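Local structure of MDM10 isoform 1 (7BTX) at residues G262-T268 with S280-T286; N289-K295 with S308-W314; N228-G234 with T251-H257. The protein serves in the ERMES complex that tethers the endoplasmic reticulum to mitochondria, and takes part in late assembly of the TOM complex of the mitochondrial outer membrane. All coordinates share one frame; numbering follows the deposited sequence.

Interaction 1 (G262-T268 with S280-T286); sequences GRPLTLT and STYSAKT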
loop_
_atom_site.group_PDB
_atom_site.type_symbol
_atom_site.label_atom_id
_atom_site.label_comp_id
_atom_site.label_asym_id
_atom_site.label_seq_id
_atom_site.Cartn_x
_atom_site.Cartn_y
_atom_site.Cartn_z
ATOM N N GLY D 262 17.177 49.713 11.849
ATOM C CA GLY D 262 17.395 49.569 10.428
ATOM C C GLY D 262 16.333 48.635 9.903
ATOM O O GLY D 262 16.504 47.412 9.935
ATOM N N ARG D 263 15.248 49.209 9.382
ATOM C CA ARG D 263 14.030 48.450 9.139
ATOM C C ARG D 263 13.026 49.237 8.311
ATOM O O ARG D 263 12.850 50.444 8.515
ATOM C CB ARG D 263 13.378 48.039 10.467
ATOM C CG ARG D 263 13.222 49.165 11.485
ATOM C CD ARG D 263 13.073 48.629 12.898
ATOM N NE ARG D 263 11.679 48.600 13.329
ATOM C CZ ARG D 263 11.277 48.195 14.530
ATOM N NH1 ARG D 263 9.988 48.202 14.837
ATOM N NH2 ARG D 263 12.164 47.788 15.427
ATOM N N PRO D 264 12.377 48.599 7.355
ATOM C CA PRO D 264 11.116 49.135 6.840
ATOM C C PRO D 264 9.940 48.713 7.703
ATOM O O PRO D 264 10.120 48.063 8.735
ATOM C CB PRO D 264 11.030 48.531 5.436
ATOM C CG PRO D 264 11.805 47.277 5.535
ATOM C CD PRO D 264 12.941 47.577 6.461
ATOM N N LEU D 265 8.732 49.093 7.299
ATOM C CA LEU D 265 7.512 48.656 7.963
ATOM C C LEU D 265 6.474 48.349 6.899
ATOM O O LEU D 265 6.559 48.872 5.787
ATOM C CB LEU D 265 6.985 49.726 8.920
ATOM C CG LEU D 265 7.687 49.986 10.251
ATOM C CD1 LEU D 265 8.798 51.007 10.105
ATOM C CD2 LEU D 265 6.681 50.467 11.269
ATOM N N THR D 266 5.500 47.499 7.206
ATOM C CA THR D 266 4.453 47.207 6.238
ATOM C C THR D 266 3.122 47.004 6.945
ATOM O O THR D 266 2.827 45.906 7.420
ATOM C CB THR D 266 4.799 45.970 5.402
ATOM O OG1 THR D 266 6.106 46.110 4.836
ATOM C CG2 THR D 266 3.804 45.790 4.273
ATOM N N LEU D 267 2.320 48.055 7.031
ATOM C CA LEU D 267 0.988 47.924 7.593
ATOM C C LEU D 267 -0.003 47.628 6.479
ATOM O O LEU D 267 0.008 48.269 5.432
ATOM C CB LEU D 267 0.587 49.199 8.334
ATOM C CG LEU D 267 1.196 49.467 9.712
ATOM C CD1 LEU D 267 2.557 50.142 9.622
ATOM C CD2 LEU D 267 0.248 50.292 10.555
ATOM N N THR D 268 -0.873 46.638 6.705
ATOM C CA THR D 268 -1.674 46.069 5.627
ATOM C C THR D 268 -3.118 45.837 6.081
ATOM O O THR D 268 -3.475 44.799 6.619
ATOM C CB THR D 268 -1.049 44.767 5.124
ATOM O OG1 THR D 268 0.347 44.968 4.880
ATOM C CG2 THR D 268 -1.703 44.326 3.843
ATOM N N SER D 280 -5.706 42.565 9.334
ATOM C CA SER D 280 -4.778 43.653 9.590
ATOM C C SER D 280 -3.424 43.059 9.918
ATOM O O SER D 280 -3.344 42.088 10.672
ATOM C CB SER D 280 -5.267 44.534 10.736
ATOM O OG SER D 280 -4.338 45.561 11.012
ATOM N N THR D 281 -2.356 43.626 9.374
ATOM C CA THR D 281 -1.040 43.023 9.473
ATOM C C THR D 281 0.002 44.098 9.707
ATOM O O THR D 281 0.106 45.042 8.928
ATOM C CB THR D 281 -0.700 42.244 8.199
ATOM O OG1 THR D 281 -1.506 41.063 8.128
ATOM C CG2 THR D 281 0.757 41.854 8.176
ATOM N N TYR D 282 0.761 43.956 10.781
ATOM C CA TYR D 282 1.970 44.729 10.994
ATOM C C TYR D 282 3.161 43.848 10.653
ATOM O O TYR D 282 3.135 42.643 10.898
ATOM C CB TYR D 282 2.051 45.216 12.439
ATOM C CG TYR D 282 3.316 45.946 12.797
ATOM C CD1 TYR D 282 4.343 45.306 13.477
ATOM C CD2 TYR D 282 3.475 47.280 12.477
ATOM C CE1 TYR D 282 5.495 45.973 13.814
ATOM C CE2 TYR D 282 4.622 47.956 12.809
ATOM C CZ TYR D 282 5.629 47.298 13.475
ATOM O OH TYR D 282 6.777 47.975 13.805
ATOM N N SER D 283 4.198 44.437 10.070
ATOM C CA SER D 283 5.343 43.658 9.605
ATOM C C SER D 283 6.601 44.507 9.649
ATOM O O SER D 283 6.860 45.277 8.724
ATOM C CB SER D 283 5.106 43.135 8.194
ATOM O OG SER D 283 6.263 42.482 7.720
ATOM N N ALA D 284 7.394 44.349 10.696
ATOM C CA ALA D 284 8.605 45.129 10.851
ATOM C C ALA D 284 9.810 44.326 10.377
ATOM O O ALA D 284 9.678 43.228 9.837
ATOM C CB ALA D 284 8.759 45.573 12.302
ATOM N N LYS D 285 10.996 44.891 10.554
ATOM C CA LYS D 285 12.241 44.225 10.191
ATOM C C LYS D 285 13.269 44.430 11.299
ATOM O O LYS D 285 14.384 44.896 11.064
ATOM C CB LYS D 285 12.764 44.718 8.843
ATOM C CG LYS D 285 13.581 43.670 8.107
ATOM C CD LYS D 285 14.516 44.284 7.086
ATOM C CE LYS D 285 15.627 43.319 6.715
ATOM N NZ LYS D 285 16.534 43.062 7.866
ATOM N N THR D 286 12.899 44.081 12.533
ATOM C CA THR D 286 13.621 44.497 13.732
ATOM C C THR D 286 14.986 43.837 13.866
ATOM O O THR D 286 15.186 42.967 14.718
ATOM C CB THR D 286 12.805 44.170 14.980
ATOM O OG1 THR D 286 12.918 42.771 15.260
ATOM C CG2 THR D 286 11.348 44.496 14.756
#

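Interaction 2 (N289-K295 with S308-W314); sequences NSTFCAK and SFGCEFW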
loop_
_atom_site.group_PDB
_atom_site.type_symbol
_atom_site.label_atom_id
_atom_site.label_comp_id
_atom_site.label_asym_id
_atom_site.label_seq_id
_atom_site.Cartn_x
_atom_site.Cartn_y
_atom_site.Cartn_z
ATOM N N ASN D 289 19.086 41.013 10.329
ATOM C CA ASN D 289 18.670 39.733 9.772
ATOM C C ASN D 289 17.319 39.265 10.288
ATOM O O ASN D 289 16.579 38.609 9.552
ATOM C CB ASN D 289 19.735 38.666 10.059
ATOM C CG ASN D 289 20.264 38.740 11.471
ATOM O OD1 ASN D 289 19.763 39.503 12.294
ATOM N ND2 ASN D 289 21.291 37.953 11.759
ATOM N N SER D 290 16.976 39.591 11.532
ATOM C CA SER D 290 15.692 39.194 12.093
ATOM C C SER D 290 14.562 40.020 11.493
ATOM O O SER D 290 14.763 41.159 11.068
ATOM C CB SER D 290 15.714 39.362 13.609
ATOM O OG SER D 290 14.454 39.053 14.171
ATOM N N THR D 291 13.367 39.434 11.449
ATOM C CA THR D 291 12.165 40.045 10.907
ATOM C C THR D 291 11.026 39.760 11.900
ATOM O O THR D 291 11.226 38.996 12.858
ATOM C CB THR D 291 11.941 39.498 9.494
ATOM O OG1 THR D 291 13.189 39.480 8.797
ATOM C CG2 THR D 291 11.026 40.394 8.665
ATOM N N PHE D 292 9.858 40.373 11.696
ATOM C CA PHE D 292 8.734 40.219 12.614
ATOM C C PHE D 292 7.414 40.503 11.904
ATOM O O PHE D 292 7.379 41.312 10.973
ATOM C CB PHE D 292 8.917 41.142 13.817
ATOM C CG PHE D 292 7.775 41.114 14.784
ATOM C CD1 PHE D 292 7.523 39.987 15.540
ATOM C CD2 PHE D 292 6.949 42.215 14.931
ATOM C CE1 PHE D 292 6.470 39.958 16.429
ATOM C CE2 PHE D 292 5.893 42.194 15.819
ATOM C CZ PHE D 292 5.656 41.065 16.568
ATOM N N CYS D 293 6.327 39.847 12.316
ATOM C CA CYS D 293 5.019 40.048 11.684
ATOM C C CYS D 293 3.935 39.726 12.711
ATOM O O CYS D 293 3.844 38.600 13.196
ATOM C CB CYS D 293 4.857 39.187 10.445
ATOM S SG CYS D 293 3.262 39.337 9.625
ATOM N N ALA D 294 3.100 40.718 13.013
ATOM C CA ALA D 294 2.020 40.543 13.981
ATOM C C ALA D 294 0.672 40.829 13.319
ATOM O O ALA D 294 0.173 41.953 13.297
ATOM C CB ALA D 294 2.244 41.439 15.188
ATOM N N LYS D 295 0.066 39.778 12.785
ATOM C CA LYS D 295 -1.236 39.929 12.151
ATOM C C LYS D 295 -2.343 39.879 13.190
ATOM O O LYS D 295 -2.447 38.910 13.944
ATOM C CB LYS D 295 -1.456 38.840 11.111
ATOM C CG LYS D 295 -2.879 38.769 10.607
ATOM C CD LYS D 295 -2.989 37.957 9.343
ATOM C CE LYS D 295 -3.079 36.486 9.651
ATOM N NZ LYS D 295 -3.281 35.680 8.420
ATOM N N SER D 308 -2.034 36.356 15.264
ATOM C CA SER D 308 -0.899 35.538 14.889
ATOM C C SER D 308 0.399 36.291 15.158
ATOM O O SER D 308 0.407 37.481 15.465
ATOM C CB SER D 308 -1.010 35.122 13.429
ATOM O OG SER D 308 -2.168 34.337 13.222
ATOM N N PHE D 309 1.512 35.581 15.048
ATOM C CA PHE D 309 2.831 36.171 15.220
ATOM C C PHE D 309 3.786 35.438 14.289
ATOM O O PHE D 309 3.457 34.371 13.767
ATOM C CB PHE D 309 3.273 36.093 16.688
ATOM C CG PHE D 309 2.794 37.232 17.525
ATOM C CD1 PHE D 309 3.414 38.466 17.455
ATOM C CD2 PHE D 309 1.728 37.068 18.388
ATOM C CE1 PHE D 309 2.973 39.521 18.228
ATOM C CE2 PHE D 309 1.283 38.118 19.164
ATOM C CZ PHE D 309 1.907 39.347 19.082
ATOM N N GLY D 310 4.974 35.991 14.093
ATOM C CA GLY D 310 5.966 35.367 13.242
ATOM C C GLY D 310 7.273 36.114 13.333
ATOM O O GLY D 310 7.298 37.332 13.185
ATOM N N CYS D 311 8.362 35.401 13.590
ATOM C CA CYS D 311 9.593 36.023 14.060
ATOM C C CYS D 311 10.817 35.380 13.417
ATOM O O CYS D 311 11.661 34.814 14.111
ATOM C CB CYS D 311 9.667 35.950 15.585
ATOM S SG CYS D 311 10.971 36.950 16.354
ATOM N N GLU D 312 10.891 35.363 12.079
ATOM C CA GLU D 312 11.977 34.620 11.443
ATOM C C GLU D 312 13.348 35.235 11.709
ATOM O O GLU D 312 13.480 36.445 11.910
ATOM C CB GLU D 312 11.807 34.461 9.927
ATOM C CG GLU D 312 12.342 35.579 9.053
ATOM C CD GLU D 312 12.210 35.268 7.578
ATOM O OE1 GLU D 312 11.693 34.186 7.239
ATOM O OE2 GLU D 312 12.630 36.104 6.752
ATOM N N PHE D 313 14.349 34.376 11.816
ATOM C CA PHE D 313 15.714 34.789 12.068
ATOM C C PHE D 313 16.624 34.167 11.019
ATOM O O PHE D 313 16.417 33.031 10.590
ATOM C CB PHE D 313 16.123 34.364 13.477
ATOM C CG PHE D 313 17.512 34.764 13.868
ATOM C CD1 PHE D 313 17.937 36.075 13.743
ATOM C CD2 PHE D 313 18.388 33.826 14.390
ATOM C CE1 PHE D 313 19.221 36.439 14.115
ATOM C CE2 PHE D 313 19.670 34.183 14.763
ATOM C CZ PHE D 313 20.086 35.491 14.624
ATOM N N TRP D 314 17.629 34.924 10.592
ATOM C CA TRP D 314 18.570 34.435 9.602
ATOM C C TRP D 314 19.943 34.275 10.245
ATOM O O TRP D 314 20.163 34.720 11.380
ATOM C CB TRP D 314 18.597 35.382 8.401
ATOM C CG TRP D 314 17.492 35.161 7.434
ATOM C CD1 TRP D 314 16.202 35.568 7.566
ATOM C CD2 TRP D 314 17.575 34.494 6.169
ATOM N NE1 TRP D 314 15.470 35.186 6.470
ATOM C CE2 TRP D 314 16.290 34.528 5.595
ATOM C CE3 TRP D 314 18.610 33.871 5.466
ATOM C CZ2 TRP D 314 16.012 33.962 4.355
ATOM C CZ3 TRP D 314 18.330 33.309 4.233
ATOM C CH2 TRP D 314 17.043 33.357 3.693
#

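Interaction 3 (N228-G234 with T251-H257); sequences NSSLSLG and TLRYYTH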
loop_
_atom_site.group_PDB
_atom_site.type_symbol
_atom_site.label_atom_id
_atom_site.label_comp_id
_atom_site.label_asym_id
_atom_site.label_seq_id
_atom_site.Cartn_x
_atom_site.Cartn_y
_atom_site.Cartn_z
ATOM N N ASN D 228 11.563 56.593 1.977
ATOM C CA ASN D 228 10.562 55.957 1.129
ATOM C C ASN D 228 9.260 55.818 1.904
ATOM O O ASN D 228 9.263 55.559 3.105
ATOM C CB ASN D 228 11.061 54.587 0.638
ATOM C CG ASN D 228 10.258 54.036 -0.542
ATOM O OD1 ASN D 228 9.038 54.176 -0.618
ATOM N ND2 ASN D 228 10.960 53.411 -1.480
ATOM N N SER D 229 8.148 56.017 1.199
ATOM C CA SER D 229 6.809 55.790 1.721
ATOM C C SER D 229 5.891 55.555 0.533
ATOM O O SER D 229 5.810 56.395 -0.364
ATOM C CB SER D 229 6.290 56.970 2.555
ATOM O OG SER D 229 7.211 57.383 3.552
ATOM N N SER D 230 5.198 54.420 0.532
ATOM C CA SER D 230 4.391 54.070 -0.629
ATOM C C SER D 230 3.062 53.441 -0.238
ATOM O O SER D 230 2.974 52.224 -0.064
ATOM C CB SER D 230 5.167 53.121 -1.541
ATOM O OG SER D 230 4.943 51.772 -1.176
ATOM N N LEU D 231 2.020 54.256 -0.117
ATOM C CA LEU D 231 0.700 53.729 0.190
ATOM C C LEU D 231 0.069 53.156 -1.069
ATOM O O LEU D 231 -0.415 53.905 -1.917
ATOM C CB LEU D 231 -0.186 54.820 0.799
ATOM C CG LEU D 231 -1.536 54.460 1.431
ATOM C CD1 LEU D 231 -1.792 55.392 2.593
ATOM C CD2 LEU D 231 -2.700 54.560 0.458
ATOM N N SER D 232 0.070 51.838 -1.204
ATOM C CA SER D 232 -0.645 51.208 -2.298
ATOM C C SER D 232 -2.112 51.015 -1.939
ATOM O O SER D 232 -2.549 51.307 -0.825
ATOM C CB SER D 232 -0.012 49.871 -2.646
ATOM O OG SER D 232 -0.937 49.075 -3.347
ATOM N N LEU D 233 -2.879 50.510 -2.903
ATOM C CA LEU D 233 -4.298 50.237 -2.709
ATOM C C LEU D 233 -4.755 49.251 -3.773
ATOM O O LEU D 233 -4.594 49.508 -4.966
ATOM C CB LEU D 233 -5.121 51.526 -2.783
ATOM C CG LEU D 233 -6.541 51.579 -2.202
ATOM C CD1 LEU D 233 -6.843 53.010 -1.799
ATOM C CD2 LEU D 233 -7.637 51.061 -3.128
ATOM N N GLY D 234 -5.341 48.137 -3.364
ATOM C CA GLY D 234 -5.705 47.119 -4.324
ATOM C C GLY D 234 -7.130 46.631 -4.211
ATOM O O GLY D 234 -7.804 46.896 -3.216
ATOM N N THR D 251 -7.359 45.797 -0.266
ATOM C CA THR D 251 -6.195 45.748 0.596
ATOM C C THR D 251 -5.460 47.086 0.520
ATOM O O THR D 251 -5.531 47.795 -0.481
ATOM C CB THR D 251 -5.335 44.549 0.197
ATOM O OG1 THR D 251 -6.182 43.423 -0.062
ATOM C CG2 THR D 251 -4.388 44.158 1.303
ATOM N N LEU D 252 -4.770 47.453 1.597
ATOM C CA LEU D 252 -4.250 48.806 1.758
ATOM C C LEU D 252 -2.824 48.825 2.308
ATOM O O LEU D 252 -2.589 49.427 3.358
ATOM C CB LEU D 252 -5.200 49.608 2.655
ATOM C CG LEU D 252 -5.217 51.140 2.668
ATOM C CD1 LEU D 252 -5.109 51.689 1.275
ATOM C CD2 LEU D 252 -6.474 51.641 3.343
ATOM N N ARG D 253 -1.887 48.117 1.675
ATOM C CA ARG D 253 -0.527 48.052 2.204
ATOM C C ARG D 253 0.150 49.421 2.167
ATOM O O ARG D 253 -0.235 50.315 1.416
ATOM C CB ARG D 253 0.332 47.047 1.438
ATOM C CG ARG D 253 0.703 47.471 0.042
ATOM C CD ARG D 253 1.613 46.464 -0.637
ATOM N NE ARG D 253 2.934 46.408 -0.027
ATOM C CZ ARG D 253 3.939 47.212 -0.355
ATOM N NH1 ARG D 253 3.771 48.136 -1.290
ATOM N NH2 ARG D 253 5.111 47.092 0.249
ATOM N N TYR D 254 1.158 49.584 3.023
ATOM C CA TYR D 254 1.801 50.882 3.230
ATOM C C TYR D 254 3.241 50.643 3.670
ATOM O O TYR D 254 3.506 50.409 4.850
ATOM C CB TYR D 254 1.024 51.697 4.257
ATOM C CG TYR D 254 1.703 52.961 4.724
ATOM C CD1 TYR D 254 2.028 53.971 3.832
ATOM C CD2 TYR D 254 1.990 53.157 6.067
ATOM C CE1 TYR D 254 2.640 55.134 4.262
ATOM C CE2 TYR D 254 2.594 54.316 6.507
ATOM C CZ TYR D 254 2.920 55.299 5.600
ATOM O OH TYR D 254 3.525 56.453 6.034
ATOM N N TYR D 255 4.166 50.726 2.721
ATOM C CA TYR D 255 5.579 50.471 2.964
ATOM C C TYR D 255 6.227 51.746 3.488
ATOM O O TYR D 255 5.980 52.830 2.954
ATOM C CB TYR D 255 6.243 50.004 1.672
ATOM C CG TYR D 255 7.594 49.357 1.826
ATOM C CD1 TYR D 255 8.759 50.097 1.692
ATOM C CD2 TYR D 255 7.705 47.998 2.078
ATOM C CE1 TYR D 255 9.999 49.503 1.817
ATOM C CE2 TYR D 255 8.940 47.395 2.208
ATOM C CZ TYR D 255 10.080 48.152 2.074
ATOM O OH TYR D 255 11.315 47.562 2.203
ATOM N N THR D 256 7.041 51.626 4.536
ATOM C CA THR D 256 7.584 52.804 5.204
ATOM C C THR D 256 9.064 52.519 5.480
ATOM O O THR D 256 9.584 51.508 5.005
ATOM C CB THR D 256 6.779 53.086 6.488
ATOM O OG1 THR D 256 5.394 52.855 6.227
ATOM C CG2 THR D 256 6.844 54.562 6.900
ATOM N N HIS D 257 9.760 53.402 6.201
ATOM C CA HIS D 257 11.077 53.143 6.766
ATOM C C HIS D 257 11.164 53.812 8.132
ATOM O O HIS D 257 10.322 54.638 8.496
ATOM C CB HIS D 257 12.205 53.636 5.855
ATOM C CG HIS D 257 12.503 52.726 4.707
ATOM N ND1 HIS D 257 11.829 52.789 3.508
ATOM C CD2 HIS D 257 13.424 51.743 4.570
ATOM C CE1 HIS D 257 12.314 51.877 2.685
ATOM N NE2 HIS D 257 13.280 51.225 3.306
#

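Interaction 1 (G262-T268 with S280-T286)
Two antiparallel strands of a beta hairpin meet here, with Leu265 and Leu267 of one set against Tyr282 of the other. The short strand axes are 4.8 Å apart and run at 178° to each other. Leu265 CD2 lies 3.6 Å from Tyr282 CE2 and also touches the hydroxyl end. Leu267 CD1 comes to the rim of the ring, near its plane, at 4.1 Å from Tyr282 CD2. The ring reaches them because Tyr282 CG stands anti to the backbone N (chi1 176°). The two leucines therefore share one aromatic partner. MDM10 is a beta barrel of the mitochondrial outer membrane, and these leucines, on the side away from helix 30-33, probably face the lipid. Thr266, Thr268, Thr281 and Ser283 take the other side of the sheet, where helix 30-33 touches Thr281 and Ser283. Backbone bonding is uneven. Thr268 N gives a bond of 2.9 Å to Thr281 O. The bond from Thr266 N to Ser283 O is weak, as is the one from Thr281 N back to Thr268 O. Toward Gly262 the side chains take over. Arg263 NH1 makes a weak hydrogen bond of 3.4 Å to Tyr282 OH, which sits at the edge of the guanidinium. Thr286 CG2 packs over one face of that group, 3.5 Å from Arg263 NH2. Lys285 CD rests on Pro264 CD, while Lys285 NZ turns to Gly287 O.

Interaction 2 (N289-K295 with S308-W314)
Asn289 to Lys295 pair with Ser308 to Trp314 through three backbone hydrogen bonds. Thr291 N bonds to Glu312 O at 3.0 Å and 159°. Cys293 N bonds to Gly310 O at 2.8 Å. Ser308 N bonds to Lys295 O at 2.9 Å. CA-H...O contacts add to these: Phe292 CA meets the same Gly310 O, and Phe309 CA meets Cys293 O.

Apolar contact gathers on Phe309. The Phe292 and Phe309 rings meet rim to rim, with planes 36° apart and Phe292 CZ 3.5 Å from Phe309 CE1. Neither ring lies over the other. Ala294 CB packs on the same Phe309 CE1 atom at 3.7 Å.

Polar side chains work at the other end. Asn289 CG sits between the backbone N and carbonyl carbon (chi1 43°), which lays the amide alongside Phe313, with ND2 3.5 Å from Phe313 CE1. Its OD1 takes a weak hydrogen bond from Ser290 N. With an alanine here, Ser290 N would probably lose its weak acceptor, and Phe313 CE1 its amide neighbour. Trp314 NE1 bonds to Glu312 OE2 at 3.0 Å, meeting it from above the carboxylate plane, and Glu312 OE1 forms a salt bridge with Lys417.

Leu34 touches Thr291, Cys293 and Glu312. Ala294 is backbone-bonded to Tyr282 of strand 280-284, and Cys311 and Phe313 to Leu418 and Trp416 of strand 413-420.

Interaction 3 (N228-G234 with T251-H257)
Gly234 and Thr251 close the firm end of this contact with a reciprocal pair of backbone hydrogen bonds. Gly234 N reaches Thr251 O at 2.9 Å and 169°, and Thr251 N returns to Gly234 O at 3.2 Å. Close by, Leu252 CD1 touches both Leu231 CD2 and Leu233 CG, each at 3.8 Å. One methyl thus packs against two leucines. It points that way because Leu252 CG is anti to the backbone N (chi1 -160°). Leu231 CB adds a contact of 3.8 Å to Tyr254 CD1. These strands form an antiparallel hairpin in the wall of the beta barrel. Leu231 and Tyr254 share one face of it. Ser230, Thr251 and Tyr255 are on the opposite face, where Thr251 OG1 bonds to Tyr24 OH and Ile27 touches Thr251 and Arg253. Pairing continues at Ser230, whose N bonds to Tyr255 O at 3.0 Å, but the return bond from Tyr255 N is weak. Ser232 N to Arg253 O is weak too. Past Ser230 no hydrogen bond crosses between the two segments. At this exposed end Asn228 packs on His257 by van der Waals contact, with Asn228 CB 3.5 Å from His257 ND1, and Ser229 OG turns back to bond to Asn228 O within its own segment.

In the fold
Along the chain the order is interaction 3, interaction 1, interaction 2, and the same order runs across the barrel wall. The centres of interactions 3 and 1 are about 11 Å apart, and those of 1 and 2 about 9 Å. Strands 245-258 and 263-269 are neighbours, with a probable hydrogen bond from Thr256 N to Leu265 O. Strands 280-284 and 292-297 are also neighbours, joined by a probable bond from Ala294 N to Tyr282 O. Interactions 2 and 3 do not touch; their nearest atoms are about 10 Å apart. Successive strands thus build one continuous antiparallel wall, which interaction 2 carries on into the start of strand 313-316, whose next neighbour is strand 413-420.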